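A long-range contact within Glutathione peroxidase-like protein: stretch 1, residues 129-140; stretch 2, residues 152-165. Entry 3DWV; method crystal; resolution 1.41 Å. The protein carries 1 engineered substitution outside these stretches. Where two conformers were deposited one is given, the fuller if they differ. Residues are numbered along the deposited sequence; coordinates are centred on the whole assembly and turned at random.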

ATOM      1  N   LEU A 129      -9.989  -3.080   4.344  1.00 10.81           N
ATOM      2  CA  LEU A 129      -9.422  -1.777   3.985  0.50  9.36           C
ATOM      3  C   LEU A 129      -9.055  -1.812   2.507  1.00 10.62           C
ATOM      4  O   LEU A 129      -9.237  -0.798   1.823  1.00  9.74           O
ATOM      5  CB  LEU A 129      -8.219  -1.418   4.858  0.50  9.56           C
ATOM      6  CG  LEU A 129      -7.222  -0.366   4.368  0.50  6.47           C
ATOM      7  CD1 LEU A 129      -7.664   1.059   4.690  0.50  9.79           C
ATOM      8  CD2 LEU A 129      -5.853  -0.622   5.000  0.50  9.75           C
ATOM      9  N   TYR A 130      -8.541  -2.951   2.032  1.00  8.86           N
ATOM     10  CA  TYR A 130      -8.176  -3.087   0.618  1.00  9.44           C
ATOM     11  C   TYR A 130      -9.439  -3.105  -0.243  1.00  9.50           C
ATOM     12  O   TYR A 130      -9.538  -2.509  -1.325  1.00 10.63           O
ATOM     13  CB  TYR A 130      -7.233  -4.321   0.406  1.00 10.77           C
ATOM     14  CG  TYR A 130      -5.827  -3.760   0.387  1.00  9.43           C
ATOM     15  CD1 TYR A 130      -5.136  -3.526   1.566  1.00 10.41           C
ATOM     16  CD2 TYR A 130      -5.226  -3.440  -0.816  1.00  8.77           C
ATOM     17  CE1 TYR A 130      -3.867  -2.994   1.555  1.00 10.32           C
ATOM     18  CE2 TYR A 130      -3.948  -2.894  -0.812  1.00  8.97           C
ATOM     19  CZ  TYR A 130      -3.258  -2.672   0.371  1.00 10.80           C
ATOM     20  OH  TYR A 130      -1.982  -2.143   0.385  1.00 11.11           O
ATOM     21  N   GLU A 131     -10.481  -3.818   0.198  1.00 11.43           N
ATOM     22  CA  GLU A 131     -11.744  -3.813  -0.554  1.00 11.62           C
ATOM     23  C   GLU A 131     -12.251  -2.399  -0.687  1.00 12.29           C
ATOM     24  O   GLU A 131     -12.704  -2.022  -1.795  1.00 13.39           O
ATOM     25  CB  GLU A 131     -12.745  -4.763   0.119  1.00 16.07           C
ATOM     26  CG  GLU A 131     -12.119  -6.181  -0.069  1.00 18.92           C
ATOM     27  CD  GLU A 131     -12.126  -6.601  -1.524  1.00 21.59           C
ATOM     28  OE1 GLU A 131     -13.185  -7.228  -1.833  1.00 31.36           O
ATOM     29  OE2 GLU A 131     -11.241  -6.426  -2.420  1.00 18.66           O
ATOM     30  N   TYR A 132     -12.123  -1.652   0.403  1.00 10.97           N
ATOM     31  CA  TYR A 132     -12.519  -0.232   0.270  1.00 10.19           C
ATOM     32  C   TYR A 132     -11.647   0.581  -0.664  1.00 11.36           C
ATOM     33  O   TYR A 132     -12.169   1.340  -1.506  1.00 11.39           O
ATOM     34  CB  TYR A 132     -12.510   0.360   1.696  1.00 11.07           C
ATOM     35  CG  TYR A 132     -12.652   1.881   1.731  1.00 11.46           C
ATOM     36  CD1 TYR A 132     -13.843   2.528   1.382  1.00 13.84           C
ATOM     37  CD2 TYR A 132     -11.571   2.654   2.124  1.00 13.22           C
ATOM     38  CE1 TYR A 132     -13.935   3.920   1.432  1.00 12.48           C
ATOM     39  CE2 TYR A 132     -11.637   4.025   2.168  1.00 13.06           C
ATOM     40  CZ  TYR A 132     -12.824   4.642   1.817  1.00 12.21           C
ATOM     41  OH  TYR A 132     -12.839   6.020   1.880  1.00 16.57           O
ATOM     42  N   MET A 133     -10.302   0.535  -0.545  1.00 10.12           N
ATOM     43  CA  MET A 133      -9.456   1.363  -1.404  1.00  9.17           C
ATOM     44  C   MET A 133      -9.592   0.936  -2.860  1.00 10.45           C
ATOM     45  O   MET A 133      -9.647   1.779  -3.770  1.00 12.01           O
ATOM     46  CB  MET A 133      -7.981   1.238  -0.954  1.00 11.28           C
ATOM     47  CG  MET A 133      -7.733   1.866   0.403  1.00 11.95           C
ATOM     48  SD  MET A 133      -5.975   1.940   0.839  1.00 12.14           S
ATOM     49  CE  MET A 133      -5.393   0.258   0.674  1.00 13.61           C
ATOM     50  N   LYS A 134      -9.677  -0.390  -3.109  1.00 10.34           N
ATOM     51  CA  LYS A 134      -9.769  -0.892  -4.488  1.00 11.47           C
ATOM     52  C   LYS A 134     -11.053  -0.492  -5.170  1.00 13.28           C
ATOM     53  O   LYS A 134     -11.096  -0.232  -6.395  1.00 14.81           O
ATOM     54  CB  LYS A 134      -9.655  -2.428  -4.486  1.00 12.18           C
ATOM     55  CG  LYS A 134      -8.251  -2.940  -4.132  1.00  9.74           C
ATOM     56  CD  LYS A 134      -8.339  -4.360  -3.562  1.00 14.01           C
ATOM     57  CE  LYS A 134      -8.694  -5.384  -4.610  1.00 17.15           C
ATOM     58  NZ  LYS A 134      -8.802  -6.759  -4.016  1.00 12.29           N
ATOM     59  N   LYS A 135     -12.160  -0.462  -4.395  1.00 13.19           N
ATOM     60  CA  LYS A 135     -13.392  -0.100  -5.105  0.50 12.95           C
ATOM     61  C   LYS A 135     -13.438   1.420  -5.210  1.00 13.62           C
ATOM     62  O   LYS A 135     -14.018   1.924  -6.194  1.00 12.76           O
ATOM     63  CB  LYS A 135     -14.635  -0.688  -4.472  0.50 14.43           C
ATOM     64  CG  LYS A 135     -15.021  -0.141  -3.110  0.50 16.25           C
ATOM     65  CD  LYS A 135     -16.537  -0.191  -2.950  0.50 20.73           C
ATOM     66  CE  LYS A 135     -16.949   0.304  -1.569  0.50 21.49           C
ATOM     67  NZ  LYS A 135     -16.209  -0.469  -0.530  0.50 20.79           N
ATOM     68  N   THR A 136     -12.831   2.131  -4.259  1.00 11.78           N
ATOM     69  CA  THR A 136     -12.816   3.603  -4.422  1.00 11.59           C
ATOM     70  C   THR A 136     -11.975   4.006  -5.630  1.00 12.13           C
ATOM     71  O   THR A 136     -12.386   4.873  -6.420  1.00 13.55           O
ATOM     72  CB  THR A 136     -12.298   4.298  -3.160  1.00 12.09           C
ATOM     73  OG1 THR A 136     -13.126   3.882  -2.070  1.00 15.41           O
ATOM     74  CG2 THR A 136     -12.410   5.815  -3.296  1.00 14.24           C
ATOM     75  N   LYS A 137     -10.803   3.404  -5.762  1.00 11.50           N
ATOM     76  CA  LYS A 137      -9.891   3.717  -6.885  1.00 11.17           C
ATOM     77  C   LYS A 137      -9.563   2.395  -7.572  1.00 10.22           C
ATOM     78  O   LYS A 137      -8.579   1.707  -7.242  1.00 11.89           O
ATOM     79  CB  LYS A 137      -8.627   4.450  -6.453  1.00 13.65           C
ATOM     80  CG  LYS A 137      -8.901   5.706  -5.637  1.00 13.84           C
ATOM     81  CD  LYS A 137      -9.572   6.800  -6.419  1.00 15.58           C
ATOM     82  CE  LYS A 137      -8.912   7.339  -7.642  1.00 18.31           C
ATOM     83  NZ  LYS A 137      -9.820   8.470  -8.118  1.00 23.98           N
ATOM     84  N   PRO A 138     -10.384   2.037  -8.552  0.50 10.13           N
ATOM     85  CA  PRO A 138     -10.267   0.716  -9.175  0.50 10.93           C
ATOM     86  C   PRO A 138      -9.112   0.619 -10.156  0.50 13.03           C
ATOM     87  O   PRO A 138      -8.747  -0.471 -10.621  0.50  8.95           O
ATOM     88  CB  PRO A 138     -11.600   0.583  -9.920  0.50 13.03           C
ATOM     89  CG  PRO A 138     -12.053   1.973 -10.186  0.50 11.91           C
ATOM     90  CD  PRO A 138     -11.482   2.832  -9.102  0.50 11.01           C
ATOM     91  N   GLY A 139      -8.543   1.776 -10.459  1.00 13.80           N
ATOM     92  CA  GLY A 139      -7.480   1.841 -11.481  1.00 13.08           C
ATOM     93  C   GLY A 139      -8.086   1.799 -12.877  1.00 14.99           C
ATOM     94  O   GLY A 139      -9.290   1.640 -13.072  1.00 19.31           O
ATOM     95  N   ILE A 140      -7.232   1.957 -13.895  1.00 18.12           N
ATOM     96  CA  ILE A 140      -7.653   1.933 -15.291  1.00 13.98           C
ATOM     97  C   ILE A 140      -7.275   0.629 -15.987  1.00 16.05           C
ATOM     98  O   ILE A 140      -7.866   0.436 -17.086  1.00 19.46           O
ATOM     99  CB  ILE A 140      -7.072   3.071 -16.140  1.00 19.34           C
ATOM    100  CG1 ILE A 140      -5.544   3.167 -16.169  1.00 19.51           C
ATOM    101  CG2 ILE A 140      -7.630   4.408 -15.701  1.00 28.30           C
ATOM    102  CD1 ILE A 140      -5.093   4.504 -16.752  1.00 28.01           C
TER
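Stretch 2 (152-165) SFLIDRDGVPVERF

A two-stranded hairpin lies crosswise against the last turns of a helix, packing through apolar side chains at its middle and fastened at the helix's C-terminal end by an arginine that grips a backbone carbonyl. Strands 152-155 and 161-165 are antiparallel, paired by bonds such as Leu-154 N to Glu-163 O (2.9 Å) and Phe-165 N to Ser-152 O (2.8 Å), and joined through a type I turn from Asp-156 to Gly-159. Asp-156 OD1 steadies this loop by accepting from Asp-158 N (2.9 Å) and Val-160 N (3.0 Å). Helix 129-136 crosses strand 152-155 at 82°, with axes 10.0 Å apart at closest, and strand 161-165 at -73° and 8.6 Å. Phe-153, Pro-161 and Arg-164 point toward the helix stretch. Met-133 is central: its CB sits over one face of the Phe-153 ring, 3.8 Å from the centroid and 6° off the normal, while its CE reaches Phe-153 CD1 at 3.7 Å. Its CG lies 4.0 Å from Pro-161 CG, and its SD is 4.1 Å from Ile-155 CD1, so one side chain touches both strands. Tyr-130 CE2 adds an oblique contact to Phe-153 CE1 (4.1 Å). Pro-161 also receives Tyr-132, whose CE2 is 3.7 Å from Pro-161 CD, and Thr-136, whose CG2 is 3.7 Å from Pro-161 O. Lys-137, the first residue to leave helical geometry, turns its carbonyl to Arg-164: NE and NH2 of Arg-164 each donate to Lys-137 O at 2.9 Å, a fork approaching near the guanidinium plane. The side chain of Lys-137 reaches across the second strand, with CE 3.3 Å from Val-162 O; a water accepts from Lys-137 NZ (2.6 Å) and donates to Glu-163 OE1 (3.2 Å), extending the contact at its polar margin.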

ATOM      1  N   SER A 152       0.248   1.375  -5.045  1.00  8.64           N
ATOM      2  CA  SER A 152      -0.059   2.239  -3.898  0.50  9.09           C
ATOM      3  C   SER A 152      -1.356   3.011  -4.111  1.00 11.35           C
ATOM      4  O   SER A 152      -1.829   3.186  -5.247  1.00 14.84           O
ATOM      5  CB  SER A 152       1.064   3.238  -3.598  0.50  9.33           C
ATOM      6  OG  SER A 152       1.396   4.069  -4.689  0.50  3.43           O
ATOM      7  N   PHE A 153      -1.858   3.452  -2.940  1.00 10.90           N
ATOM      8  CA  PHE A 153      -2.968   4.360  -2.896  1.00  8.89           C
ATOM      9  C   PHE A 153      -2.537   5.631  -2.165  1.00  9.56           C
ATOM     10  O   PHE A 153      -2.006   5.566  -1.061  1.00  9.50           O
ATOM     11  CB  PHE A 153      -4.189   3.786  -2.177  1.00  9.18           C
ATOM     12  CG  PHE A 153      -4.731   2.544  -2.902  1.00 12.35           C
ATOM     13  CD1 PHE A 153      -4.179   1.279  -2.661  1.00 10.96           C
ATOM     14  CD2 PHE A 153      -5.782   2.730  -3.808  1.00 12.35           C
ATOM     15  CE1 PHE A 153      -4.730   0.211  -3.351  1.00 10.58           C
ATOM     16  CE2 PHE A 153      -6.294   1.646  -4.504  1.00 12.31           C
ATOM     17  CZ  PHE A 153      -5.731   0.400  -4.284  1.00 12.16           C
ATOM     18  N   LEU A 154      -2.775   6.774  -2.808  1.00  9.63           N
ATOM     19  CA  LEU A 154      -2.603   8.066  -2.148  1.00 12.11           C
ATOM     20  C   LEU A 154      -3.887   8.460  -1.403  1.00 11.37           C
ATOM     21  O   LEU A 154      -4.979   8.439  -1.986  1.00 12.20           O
ATOM     22  CB  LEU A 154      -2.255   9.132  -3.159  1.00 12.76           C
ATOM     23  CG  LEU A 154      -1.884  10.505  -2.629  1.00 12.93           C
ATOM     24  CD1 LEU A 154      -0.651  10.549  -1.742  1.00 16.52           C
ATOM     25  CD2 LEU A 154      -1.634  11.420  -3.839  1.00 14.97           C
ATOM     26  N   ILE A 155      -3.717   8.762  -0.129  1.00 10.97           N
ATOM     27  CA  ILE A 155      -4.806   9.053   0.791  1.00 10.80           C
ATOM     28  C   ILE A 155      -4.766  10.545   1.168  1.00 11.81           C
ATOM     29  O   ILE A 155      -3.660  11.061   1.489  1.00 13.75           O
ATOM     30  CB  ILE A 155      -4.617   8.208   2.055  1.00 11.53           C
ATOM     31  CG1 ILE A 155      -4.341   6.717   1.758  1.00 12.40           C
ATOM     32  CG2 ILE A 155      -5.801   8.435   2.985  1.00 10.71           C
ATOM     33  CD1 ILE A 155      -5.379   6.026   0.895  1.00 11.91           C
ATOM     34  N   ASP A 156      -5.883  11.252   1.149  1.00 13.91           N
ATOM     35  CA  ASP A 156      -5.848  12.693   1.486  1.00 14.98           C
ATOM     36  C   ASP A 156      -5.872  12.931   2.991  1.00 15.86           C
ATOM     37  O   ASP A 156      -5.832  11.986   3.783  1.00 15.63           O
ATOM     38  CB  ASP A 156      -6.928  13.426   0.696  1.00 17.86           C
ATOM     39  CG  ASP A 156      -8.348  13.204   1.149  1.00 20.02           C
ATOM     40  OD1 ASP A 156      -8.545  12.618   2.232  1.00 20.39           O
ATOM     41  OD2 ASP A 156      -9.343  13.590   0.459  1.00 18.80           O
ATOM     42  N   ARG A 157      -5.922  14.202   3.406  1.00 19.50           N
ATOM     43  CA  ARG A 157      -5.966  14.680   4.766  1.00 21.26           C
ATOM     44  C   ARG A 157      -7.142  14.126   5.573  1.00 18.26           C
ATOM     45  O   ARG A 157      -7.000  14.054   6.809  1.00 20.39           O
ATOM     46  CB  ARG A 157      -6.040  16.219   4.869  1.00 23.98           C
ATOM     47  CG  ARG A 157      -5.208  17.015   3.883  1.00 34.62           C
ATOM     48  CD  ARG A 157      -5.129  18.516   4.154  1.00 42.67           C
ATOM     49  NE  ARG A 157      -4.971  19.393   3.005  1.00 52.68           N
ATOM     50  CZ  ARG A 157      -4.161  20.403   2.742  1.00 47.86           C
ATOM     51  NH1 ARG A 157      -3.242  20.825   3.606  1.00 45.21           N
ATOM     52  NH2 ARG A 157      -4.225  21.065   1.573  1.00 46.34           N
ATOM     53  N   ASP A 158      -8.240  13.750   4.925  0.50 17.48           N
ATOM     54  CA  ASP A 158      -9.447  13.179   5.490  0.50 17.92           C
ATOM     55  C   ASP A 158      -9.482  11.643   5.503  0.50 16.59           C
ATOM     56  O   ASP A 158     -10.505  11.047   5.888  0.50 16.49           O
ATOM     57  CB  ASP A 158     -10.700  13.625   4.720  0.50 15.11           C
ATOM     58  CG  ASP A 158     -10.891  15.120   4.726  0.50 18.41           C
ATOM     59  OD1 ASP A 158     -10.722  15.708   5.814  0.50 17.22           O
ATOM     60  OD2 ASP A 158     -11.196  15.693   3.657  0.50 21.26           O
ATOM     61  N   GLY A 159      -8.424  10.980   5.075  1.00 15.60           N
ATOM     62  CA  GLY A 159      -8.350   9.535   4.978  1.00 12.90           C
ATOM     63  C   GLY A 159      -9.031   8.942   3.772  1.00 13.43           C
ATOM     64  O   GLY A 159      -9.310   7.743   3.692  1.00 13.66           O
ATOM     65  N   VAL A 160      -9.362   9.747   2.766  1.00 13.58           N
ATOM     66  CA  VAL A 160      -9.981   9.255   1.538  1.00 13.80           C
ATOM     67  C   VAL A 160      -8.979   8.917   0.433  1.00 14.30           C
ATOM     68  O   VAL A 160      -8.093   9.744   0.150  1.00 18.69           O
ATOM     69  CB  VAL A 160     -10.939  10.340   1.000  1.00 13.13           C
ATOM     70  CG1 VAL A 160     -11.819   9.782  -0.095  1.00 13.86           C
ATOM     71  CG2 VAL A 160     -11.764  10.927   2.141  1.00 19.29           C
ATOM     72  N   PRO A 161      -9.056   7.741  -0.179  1.00 15.14           N
ATOM     73  CA  PRO A 161      -8.199   7.335  -1.306  1.00 13.91           C
ATOM     74  C   PRO A 161      -8.485   8.194  -2.542  1.00 12.26           C
ATOM     75  O   PRO A 161      -9.650   8.181  -2.947  1.00 15.06           O
ATOM     76  CB  PRO A 161      -8.611   5.894  -1.597  1.00 13.53           C
ATOM     77  CG  PRO A 161      -9.352   5.449  -0.370  1.00 16.77           C
ATOM     78  CD  PRO A 161     -10.009   6.669   0.204  1.00 15.02           C
ATOM     79  N   VAL A 162      -7.471   8.881  -3.064  1.00 14.06           N
ATOM     80  CA  VAL A 162      -7.683   9.817  -4.170  1.00 16.00           C
ATOM     81  C   VAL A 162      -6.907   9.438  -5.417  1.00 14.71           C
ATOM     82  O   VAL A 162      -7.223   9.943  -6.502  1.00 17.24           O
ATOM     83  CB  VAL A 162      -7.328  11.240  -3.711  1.00 16.65           C
ATOM     84  CG1 VAL A 162      -8.405  11.683  -2.715  1.00 17.19           C
ATOM     85  CG2 VAL A 162      -5.949  11.362  -3.090  1.00 18.07           C
ATOM     86  N   GLU A 163      -5.906   8.581  -5.340  1.00 12.89           N
ATOM     87  CA  GLU A 163      -5.211   8.073  -6.525  1.00 13.25           C
ATOM     88  C   GLU A 163      -4.730   6.644  -6.265  1.00 13.85           C
ATOM     89  O   GLU A 163      -4.398   6.294  -5.111  1.00 12.00           O
ATOM     90  CB  GLU A 163      -3.993   8.914  -6.932  1.00 16.72           C
ATOM     91  CG  GLU A 163      -4.177  10.412  -6.970  1.00 21.12           C
ATOM     92  CD  GLU A 163      -4.918  10.973  -8.164  1.00 24.54           C
ATOM     93  OE1 GLU A 163      -5.051  10.264  -9.194  1.00 25.51           O
ATOM     94  OE2 GLU A 163      -5.363  12.150  -8.057  1.00 29.74           O
ATOM     95  N   ARG A 164      -4.657   5.853  -7.322  1.00 13.04           N
ATOM     96  CA  ARG A 164      -4.035   4.532  -7.320  1.00 11.17           C
ATOM     97  C   ARG A 164      -2.815   4.650  -8.257  1.00 11.65           C
ATOM     98  O   ARG A 164      -3.012   5.101  -9.403  1.00 13.57           O
ATOM     99  CB  ARG A 164      -4.907   3.375  -7.832  1.00 12.68           C
ATOM    100  CG  ARG A 164      -4.284   1.997  -7.720  1.00 13.40           C
ATOM    101  CD  ARG A 164      -4.848   0.886  -8.581  1.00 16.43           C
ATOM    102  NE  ARG A 164      -6.103   0.420  -8.046  1.00 20.30           N
ATOM    103  CZ  ARG A 164      -6.538  -0.843  -8.025  1.00 14.28           C
ATOM    104  NH1 ARG A 164      -5.843  -1.851  -8.524  1.00 15.59           N
ATOM    105  NH2 ARG A 164      -7.715  -1.064  -7.475  1.00 14.30           N
ATOM    106  N   PHE A 165      -1.647   4.247  -7.792  1.00 11.94           N
ATOM    107  CA  PHE A 165      -0.455   4.252  -8.645  1.00 13.35           C
ATOM    108  C   PHE A 165       0.068   2.848  -8.911  1.00 11.92           C
ATOM    109  O   PHE A 165       0.142   2.046  -7.972  1.00 13.46           O
ATOM    110  CB  PHE A 165       0.680   5.065  -8.014  1.00 14.00           C
ATOM    111  CG  PHE A 165       0.327   6.557  -7.924  1.00 12.62           C
ATOM    112  CD1 PHE A 165       0.460   7.393  -9.011  1.00 13.76           C
ATOM    113  CD2 PHE A 165      -0.116   7.094  -6.721  1.00 18.55           C
ATOM    114  CE1 PHE A 165       0.144   8.746  -8.928  1.00 14.08           C
ATOM    115  CE2 PHE A 165      -0.440   8.445  -6.638  1.00 18.03           C
ATOM    116  CZ  PHE A 165      -0.309   9.294  -7.727  1.00 17.60           C
TER
HETATM  117  O   HOH W   1      -8.002   9.160  -9.901  1.00 30.73           O